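Local coordinates for arginine kinase (Anthopleura japonica, PDB 4RF6), which catalyses the reversible transfer of a phosphoryl group from ATP to L-arginine, giving N(omega)-phospho-L-arginine and ADP, at residues P470-E475 / N705-L710; T477-T482 / K709-E714. All coordinates share one frame; numbering follows the deposited sequence.

In the fold
Both contacts dock the C-terminal helix 696-714 of the second phosphagen kinase repeat, their centres about 6 Å apart. Contact 1 (470-475 with 705-710) is the smaller and partly open to solvent: one loop leucine meets a buried valine and the stem of an exposed lysine. Contact 2 (477-482 with 709-714) is buried and one turn farther along, where the last loop residue before the central strand 479-488, a tyrosine, and the strand's first residue, an isoleucine, meet a leucine and a glutamate. Contact 1 is aliphatic alone; contact 2 adds an aromatic ring. Leu472 touches both Leu711 and Ile479, while the carboxylate of Asp473 takes the backbone N atoms of Tyr478 and Ile479.

Contact 1 (P470-E475 / N705-L710)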
loop_
_atom_site.group_PDB
_atom_site.type_symbol
_atom_site.label_atom_id
_atom_site.label_comp_id
_atom_site.label_asym_id
_atom_site.label_seq_id
_atom_site.Cartn_x
_atom_site.Cartn_y
_atom_site.Cartn_z
ATOM N N PRO A 470 19.463 35.074 -24.156
ATOM C CA PRO A 470 20.508 35.730 -23.356
ATOM C C PRO A 470 19.940 36.143 -21.993
ATOM O O PRO A 470 18.836 36.691 -21.961
ATOM C CB PRO A 470 20.861 36.969 -24.189
ATOM C CG PRO A 470 20.451 36.624 -25.599
ATOM C CD PRO A 470 19.240 35.738 -25.455
ATOM N N ASN A 471 20.664 35.885 -20.903
ATOM C CA ASN A 471 20.131 36.078 -19.547
ATOM C C ASN A 471 19.571 37.481 -19.282
ATOM O O ASN A 471 20.271 38.479 -19.429
ATOM C CB ASN A 471 21.184 35.717 -18.492
ATOM C CG ASN A 471 20.577 35.476 -17.115
ATOM O OD1 ASN A 471 19.367 35.267 -16.979
ATOM N ND2 ASN A 471 21.419 35.501 -16.088
ATOM N N LEU A 472 18.302 37.536 -18.883
ATOM C CA LEU A 472 17.572 38.798 -18.775
ATOM C C LEU A 472 18.026 39.712 -17.641
ATOM O O LEU A 472 18.282 40.898 -17.858
ATOM C CB LEU A 472 16.070 38.531 -18.641
ATOM C CG LEU A 472 15.405 38.013 -19.908
ATOM C CD1 LEU A 472 13.906 37.861 -19.716
ATOM C CD2 LEU A 472 15.712 38.965 -21.046
ATOM N N ASP A 473 18.118 39.158 -16.435
ATOM C CA ASP A 473 18.315 39.958 -15.230
ATOM C C ASP A 473 19.361 39.334 -14.304
ATOM O O ASP A 473 19.023 38.859 -13.221
ATOM C CB ASP A 473 16.973 40.095 -14.496
ATOM C CG ASP A 473 17.038 41.039 -13.308
ATOM O OD1 ASP A 473 18.022 41.797 -13.202
ATOM O OD2 ASP A 473 16.094 41.019 -12.485
ATOM N N PRO A 474 20.642 39.338 -14.727
ATOM C CA PRO A 474 21.766 38.775 -13.963
ATOM C C PRO A 474 21.827 39.191 -12.487
ATOM O O PRO A 474 22.346 38.429 -11.670
ATOM C CB PRO A 474 23.005 39.318 -14.700
ATOM C CG PRO A 474 22.493 40.375 -15.640
ATOM C CD PRO A 474 21.107 39.943 -15.986
ATOM N N GLU A 475 21.305 40.371 -12.159
ATOM C CA GLU A 475 21.360 40.885 -10.791
ATOM C C GLU A 475 20.189 40.390 -9.934
ATOM O O GLU A 475 20.232 40.466 -8.704
ATOM C CB GLU A 475 21.385 42.419 -10.799
ATOM C CG GLU A 475 22.471 43.048 -11.685
ATOM C CD GLU A 475 22.046 43.199 -13.143
ATOM O OE1 GLU A 475 20.936 42.743 -13.495
ATOM O OE2 GLU A 475 22.823 43.778 -13.937
ATOM N N ASN A 705 10.476 35.952 -24.452
ATOM C CA ASN A 705 10.169 37.146 -25.223
ATOM C C ASN A 705 9.230 38.081 -24.465
ATOM O O ASN A 705 9.442 39.299 -24.425
ATOM C CB ASN A 705 9.570 36.765 -26.584
ATOM C CG ASN A 705 10.586 36.128 -27.513
ATOM O OD1 ASN A 705 11.790 36.264 -27.309
ATOM N ND2 ASN A 705 10.103 35.425 -28.545
ATOM N N GLY A 706 8.193 37.496 -23.869
ATOM C CA GLY A 706 7.220 38.241 -23.090
ATOM C C GLY A 706 7.829 38.930 -21.886
ATOM O O GLY A 706 7.657 40.136 -21.707
ATOM N N VAL A 707 8.544 38.161 -21.066
ATOM C CA VAL A 707 9.221 38.689 -19.880
ATOM C C VAL A 707 10.241 39.769 -20.245
ATOM O O VAL A 707 10.411 40.754 -19.514
ATOM C CB VAL A 707 9.890 37.559 -19.066
ATOM C CG1 VAL A 707 10.731 38.118 -17.935
ATOM C CG2 VAL A 707 8.828 36.613 -18.498
ATOM N N LYS A 708 10.909 39.587 -21.380
ATOM C CA LYS A 708 11.876 40.569 -21.864
ATOM C C LYS A 708 11.207 41.928 -22.053
ATOM O O LYS A 708 11.729 42.955 -21.623
ATOM C CB LYS A 708 12.485 40.093 -23.186
ATOM C CG LYS A 708 13.630 40.957 -23.725
ATOM C CD LYS A 708 14.115 40.392 -25.057
ATOM C CE LYS A 708 15.540 40.807 -25.381
ATOM N NZ LYS A 708 15.689 42.279 -25.513
ATOM N N LYS A 709 10.037 41.930 -22.686
ATOM C CA LYS A 709 9.303 43.171 -22.908
ATOM C C LYS A 709 8.770 43.777 -21.609
ATOM O O LYS A 709 8.708 44.999 -21.469
ATOM C CB LYS A 709 8.172 42.951 -23.912
ATOM C CG LYS A 709 8.676 42.598 -25.303
ATOM C CD LYS A 709 7.619 42.837 -26.360
ATOM C CE LYS A 709 8.247 42.858 -27.747
ATOM N NZ LYS A 709 7.275 43.265 -28.805
ATOM N N LEU A 710 8.374 42.923 -20.667
ATOM C CA LEU A 710 7.946 43.394 -19.353
ATOM C C LEU A 710 9.122 44.042 -18.632
ATOM O O LEU A 710 8.958 45.041 -17.928
ATOM C CB LEU A 710 7.377 42.241 -18.518
ATOM C CG LEU A 710 6.151 41.539 -19.109
ATOM C CD1 LEU A 710 5.690 40.407 -18.209
ATOM C CD2 LEU A 710 5.027 42.538 -19.334
#
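Leu472 drives its two methyl groups against Val707 and Lys708 on the C-terminal helix 696-714, which packs on the antiparallel sheet of the catalytic domain of the phosphagen kinase fold. The loop 470-475 leads into the sheet's strand 479-488 and here puts a single leucine on the helix. The tight part belongs to CD1, which lies 3.6 Å from CG1 of Val707, the two side chains meeting at a slant. That branch of Val707 stands anti to the backbone N (chi1 173°). A beta-branched, wholly apolar residue suits this buried turn, since its methyls branch directly from CB and stay close to the helix, where CG1 can meet both the loop leucine and Ile479 of the strand.

The other branch of Leu472 faces the looser, solvent side. CD2 comes 3.9 Å from CG of Lys708, and the two side chains cross at about a right angle; on this side the CD2 branch touches CB and CG, the first part of the lysine stem. Lysine fits such a margin because its methylenes can cover an apolar neighbour while its ammonium group stays in water; here NZ turns away at a bent chi4 (-62°) and forms a salt bridge with Glu712, one turn on.

Backbone polar atoms of the loop are bonded outside the contact: the carbonyl of Pro470 to the hydroxyl of Tyr704, and the N of Asp473 to the hydroxyl OG of Ser596. Together they fix the loop on both sides of Leu472, whose CD1 also sits 3.8 Å from the backbone N of Lys708.

Contact 2 (T477-T482 / K709-E714); sequences TYIRST and KLLEIE
The phenol ring of Tyr478 is reached obliquely across the contact by Leu711 and Glu714. CD2 of Leu711 approaches at the root of the side chain, 3.5 Å from CB of Tyr478, whereas CG of Glu714 lies farther out, 3.7 Å from CE2. One face of the ring carries the methyl CG2 of the adjacent Thr477, 3.7 Å above the plane and displaced toward the rim. The carboxylate plane of Glu714 is turned 63° from the ring.

Glu714 thus offers the ring a methylene rather than its charge. The chain bends at chi2 (65°), and the carboxylate accepts hydrogen bonds from the backbone N atoms of Lys648 and Ala649. These two bonds, one to each oxygen, hold it at the first turn of helix 647-651, whose end would probably ease its charge.

Strand 479-488 is the central strand of the eight-stranded antiparallel sheet of the phosphagen kinase catalytic domain, and helix 696-714 packs against its beginning. A classic beta bulge, Arg480 and Ser481 facing His643, lies just beyond. Ile479 is buried, and its CD1 meets CD1 of Leu711 at 3.7 Å, the side chains crossing at about a right angle. The forked end of leucine suits this spot: one methyl goes to the isoleucine and the other to the tyrosine. At the phenol end, OH of Tyr478 lies 3.6 Å from the carbonyl O of Glu714, too far for a hydrogen bond.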
loop_
_atom_site.group_PDB
_atom_site.type_symbol
_atom_site.label_atom_id
_atom_site.label_comp_id
_atom_site.label_asym_id
_atom_site.label_seq_id
_atom_site.Cartn_x
_atom_site.Cartn_y
_atom_site.Cartn_z
ATOM N N THR A 477 17.345 41.783 -9.837
ATOM C CA THR A 477 16.663 42.984 -9.371
ATOM C C THR A 477 15.153 42.837 -9.550
ATOM O O THR A 477 14.363 43.235 -8.687
ATOM C CB THR A 477 17.145 44.220 -10.154
ATOM O OG1 THR A 477 18.574 44.316 -10.066
ATOM C CG2 THR A 477 16.513 45.497 -9.606
ATOM N N TYR A 478 14.767 42.246 -10.676
ATOM C CA TYR A 478 13.365 42.102 -11.028
ATOM C C TYR A 478 12.940 40.637 -11.055
ATOM O O TYR A 478 11.880 40.282 -10.523
ATOM C CB TYR A 478 13.095 42.771 -12.378
ATOM C CG TYR A 478 13.518 44.220 -12.407
ATOM C CD1 TYR A 478 14.718 44.603 -12.991
ATOM C CD2 TYR A 478 12.724 45.202 -11.829
ATOM C CE1 TYR A 478 15.115 45.929 -13.004
ATOM C CE2 TYR A 478 13.104 46.524 -11.838
ATOM C CZ TYR A 478 14.302 46.885 -12.427
ATOM O OH TYR A 478 14.678 48.208 -12.434
ATOM N N ILE A 479 13.763 39.788 -11.668
ATOM C CA ILE A 479 13.446 38.366 -11.748
ATOM C C ILE A 479 14.066 37.598 -10.589
ATOM O O ILE A 479 15.286 37.469 -10.504
ATOM C CB ILE A 479 13.881 37.751 -13.090
ATOM C CG1 ILE A 479 13.245 38.520 -14.249
ATOM C CG2 ILE A 479 13.474 36.289 -13.142
ATOM C CD1 ILE A 479 13.792 38.165 -15.631
ATOM N N ARG A 480 13.214 37.079 -9.705
ATOM C CA ARG A 480 13.682 36.426 -8.484
ATOM C C ARG A 480 13.939 34.927 -8.650
ATOM O O ARG A 480 14.871 34.389 -8.045
ATOM C CB ARG A 480 12.701 36.678 -7.334
ATOM C CG ARG A 480 12.430 38.156 -7.060
ATOM C CD ARG A 480 13.350 38.735 -5.978
ATOM N NE ARG A 480 14.740 38.886 -6.402
ATOM C CZ ARG A 480 15.782 38.433 -5.710
ATOM N NH1 ARG A 480 17.019 38.615 -6.160
ATOM N NH2 ARG A 480 15.588 37.796 -4.562
ATOM N N SER A 481 13.118 34.254 -9.457
ATOM C CA SER A 481 13.291 32.816 -9.685
ATOM C C SER A 481 12.667 32.350 -11.010
ATOM O O SER A 481 11.784 33.014 -11.561
ATOM C CB SER A 481 12.735 32.003 -8.504
ATOM O OG SER A 481 11.332 32.153 -8.375
ATOM N N THR A 482 13.137 31.210 -11.514
ATOM C CA THR A 482 12.682 30.681 -12.798
ATOM C C THR A 482 12.452 29.182 -12.664
ATOM O O THR A 482 13.316 28.470 -12.151
ATOM C CB THR A 482 13.717 30.944 -13.911
ATOM O OG1 THR A 482 13.856 32.356 -14.113
ATOM C CG2 THR A 482 13.271 30.305 -15.218
ATOM N N LYS A 709 10.037 41.930 -22.686
ATOM C CA LYS A 709 9.303 43.171 -22.908
ATOM C C LYS A 709 8.770 43.777 -21.609
ATOM O O LYS A 709 8.708 44.999 -21.469
ATOM C CB LYS A 709 8.172 42.951 -23.912
ATOM C CG LYS A 709 8.676 42.598 -25.303
ATOM C CD LYS A 709 7.619 42.837 -26.360
ATOM C CE LYS A 709 8.247 42.858 -27.747
ATOM N NZ LYS A 709 7.275 43.265 -28.805
ATOM N N LEU A 710 8.374 42.923 -20.667
ATOM C CA LEU A 710 7.946 43.394 -19.353
ATOM C C LEU A 710 9.122 44.042 -18.632
ATOM O O LEU A 710 8.958 45.041 -17.928
ATOM C CB LEU A 710 7.377 42.241 -18.518
ATOM C CG LEU A 710 6.151 41.539 -19.109
ATOM C CD1 LEU A 710 5.690 40.407 -18.209
ATOM C CD2 LEU A 710 5.027 42.538 -19.334
ATOM N N LEU A 711 10.313 43.478 -18.820
ATOM C CA LEU A 711 11.518 44.026 -18.206
ATOM C C LEU A 711 11.896 45.375 -18.800
ATOM O O LEU A 711 12.345 46.278 -18.084
ATOM C CB LEU A 711 12.692 43.058 -18.336
ATOM C CG LEU A 711 12.870 42.093 -17.172
ATOM C CD1 LEU A 711 14.244 41.444 -17.203
ATOM C CD2 LEU A 711 12.659 42.825 -15.866
ATOM N N GLU A 712 11.723 45.507 -20.112
ATOM C CA GLU A 712 12.085 46.742 -20.805
ATOM C C GLU A 712 11.262 47.933 -20.311
ATOM O O GLU A 712 11.741 49.067 -20.300
ATOM C CB GLU A 712 11.962 46.568 -22.325
ATOM C CG GLU A 712 13.206 45.957 -22.978
ATOM C CD GLU A 712 12.906 45.215 -24.277
ATOM O OE1 GLU A 712 11.717 45.089 -24.639
ATOM O OE2 GLU A 712 13.867 44.753 -24.930
ATOM N N ILE A 713 10.029 47.665 -19.895
ATOM C CA ILE A 713 9.163 48.696 -19.327
ATOM C C ILE A 713 9.513 48.963 -17.858
ATOM O O ILE A 713 9.566 50.118 -17.422
ATOM C CB ILE A 713 7.668 48.330 -19.488
ATOM C CG1 ILE A 713 7.285 48.308 -20.971
ATOM C CG2 ILE A 713 6.783 49.305 -18.720
ATOM C CD1 ILE A 713 5.847 47.880 -21.247
ATOM N N GLU A 714 9.783 47.904 -17.101
ATOM C CA GLU A 714 10.150 48.068 -15.695
ATOM C C GLU A 714 11.514 48.749 -15.526
ATOM O O GLU A 714 11.838 49.242 -14.441
ATOM C CB GLU A 714 10.146 46.717 -14.972
ATOM C CG GLU A 714 9.794 46.807 -13.495
ATOM C CD GLU A 714 8.367 47.269 -13.267
ATOM O OE1 GLU A 714 8.115 47.930 -12.239
ATOM O OE2 GLU A 714 7.497 46.971 -14.115
#